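Local coordinates for conserved protein (Methanothermobacter thermautotrophicus, PDB 3BEY) that is not functionally characterised but belongs to the AhpD-like carboxymuconolactone decarboxylase family and may have peroxiredoxin activity, at residues 64-68 with 69-73. Numbering follows the deposited sequence.
Sequences AGITE and GELAE
Thr67 and Glu70 form a capping box at the start of helix 68-90, in which Glu70 OE1 takes Thr67 N while Thr67 OG1 takes Gly69 N. The OG1 to Gly69 N distance is 3.2 Å, and the N-H...O angle of 176° makes this bond practically straight. OG1 can face the first turn because it stands opposite the backbone N of its own residue (chi1 -178°), a rotation that also leaves CG2 over the glutamate chain, 3.3 Å from Glu70 CG. On the other arm of the box Glu70, extended beyond CG, folds back across Thr67 at about a right angle, and its OE1 receives Thr67 N at 3.2 Å, nearly head-on to the C-O bond. Backbone bonds continue the turn: Leu71 N donates to Thr67 O at 3.2 Å, and Ala72 N to Glu68 O at 2.9 Å.

The tightly packed side is apolar. Ile66 CG2 lies 3.7 Å from Leu71 CD1, the N'-to-N4 pairing of a hydrophobic staple, spanning the capping box; both side chains are buried and also touch helix 34-47, while Leu71 reaches helix 51-62 as well. On the looser side Thr67 is exposed and Glu68 partly so; the Glu68 carboxylate leads away from the turn, and its side chain meets Asp6 and Phe94 of two different neighbouring subunits.

The other carboxylate oxygen of Glu70, OE2, pairs with Arg35 in a salt bridge. With an alanine here, Thr67 N would probably lose its side-chain acceptor and Arg35 this counter-charge. One carboxylate thus serves both the cap and Arg35, and its negative charge near the helix N-terminus is probably favourable to the helix dipole.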
loop_
_atom_site.group_PDB
_atom_site.type_symbol
_atom_site.label_atom_id
_atom_site.label_comp_id
_atom_site.label_asym_id
_atom_site.label_seq_id
_atom_site.Cartn_x
_atom_site.Cartn_y
_atom_site.Cartn_z
ATOM N N ALA D 64 -10.172 0.710 27.106
ATOM C CA ALA D 64 -9.041 0.313 27.937
ATOM C C ALA D 64 -8.513 1.523 28.694
ATOM O O ALA D 64 -7.525 1.431 29.418
ATOM C CB ALA D 64 -7.933 -0.281 27.075
ATOM N N GLY D 65 -9.161 2.667 28.499
ATOM C CA GLY D 65 -8.754 3.859 29.212
ATOM C C GLY D 65 -7.771 4.778 28.531
ATOM O O GLY D 65 -7.240 5.688 29.167
ATOM N N ILE D 66 -7.516 4.557 27.248
ATOM C CA ILE D 66 -6.596 5.419 26.522
ATOM C C ILE D 66 -7.393 6.576 25.918
ATOM O O ILE D 66 -8.452 6.364 25.330
ATOM C CB ILE D 66 -5.863 4.626 25.407
ATOM C CG1 ILE D 66 -5.065 3.484 26.045
ATOM C CG2 ILE D 66 -4.945 5.551 24.612
ATOM C CD1 ILE D 66 -4.222 2.690 25.082
ATOM N N THR D 67 -6.890 7.795 26.073
ATOM C CA THR D 67 -7.569 8.981 25.552
ATOM C C THR D 67 -7.404 9.162 24.047
ATOM O O THR D 67 -6.489 8.598 23.440
ATOM C CB THR D 67 -7.048 10.263 26.224
ATOM O OG1 THR D 67 -7.762 11.397 25.714
ATOM C CG2 THR D 67 -5.571 10.447 25.934
ATOM N N GLU D 68 -8.290 9.957 23.450
ATOM C CA GLU D 68 -8.233 10.223 22.020
ATOM C C GLU D 68 -6.992 11.055 21.724
ATOM O O GLU D 68 -6.505 11.087 20.595
ATOM C CB GLU D 68 -9.479 10.988 21.562
ATOM C CG GLU D 68 -10.789 10.260 21.817
ATOM C CD GLU D 68 -11.999 11.038 21.327
ATOM O OE1 GLU D 68 -12.156 12.209 21.733
ATOM O OE2 GLU D 68 -12.795 10.477 20.539
ATOM N N GLY D 69 -6.480 11.724 22.750
ATOM C CA GLY D 69 -5.303 12.551 22.572
ATOM C C GLY D 69 -4.057 11.722 22.354
ATOM O O GLY D 69 -3.231 12.032 21.495
ATOM N N GLU D 70 -3.908 10.662 23.138
ATOM C CA GLU D 70 -2.750 9.800 23.005
ATOM C C GLU D 70 -2.883 9.014 21.707
ATOM O O GLU D 70 -1.898 8.692 21.052
ATOM C CB GLU D 70 -2.663 8.866 24.212
ATOM C CG GLU D 70 -2.452 9.622 25.528
ATOM C CD GLU D 70 -2.666 8.757 26.766
ATOM O OE1 GLU D 70 -3.804 8.273 26.966
ATOM O OE2 GLU D 70 -1.694 8.565 27.537
ATOM N N LEU D 71 -4.121 8.726 21.334
ATOM C CA LEU D 71 -4.408 7.990 20.122
ATOM C C LEU D 71 -4.072 8.831 18.885
ATOM O O LEU D 71 -3.528 8.320 17.901
ATOM C CB LEU D 71 -5.882 7.598 20.120
ATOM C CG LEU D 71 -6.226 6.115 20.019
ATOM C CD1 LEU D 71 -5.319 5.280 20.916
ATOM C CD2 LEU D 71 -7.689 5.932 20.397
ATOM N N ALA D 72 -4.389 10.125 18.940
ATOM C CA ALA D 72 -4.113 11.014 17.818
ATOM C C ALA D 72 -2.612 11.136 17.585
ATOM O O ALA D 72 -2.170 11.360 16.459
ATOM C CB ALA D 72 -4.712 12.386 18.071
ATOM N N GLU D 73 -1.836 10.996 18.659
ATOM C CA GLU D 73 -0.379 11.075 18.584
ATOM C C GLU D 73 0.157 9.806 17.944
ATOM O O GLU D 73 1.149 9.841 17.223
ATOM C CB GLU D 73 0.213 11.246 19.983
ATOM C CG GLU D 73 1.717 10.996 20.087
ATOM C CD GLU D 73 2.552 11.926 19.213
ATOM O OE1 GLU D 73 1.981 12.834 18.565
ATOM O OE2 GLU D 73 3.787 11.737 19.181
#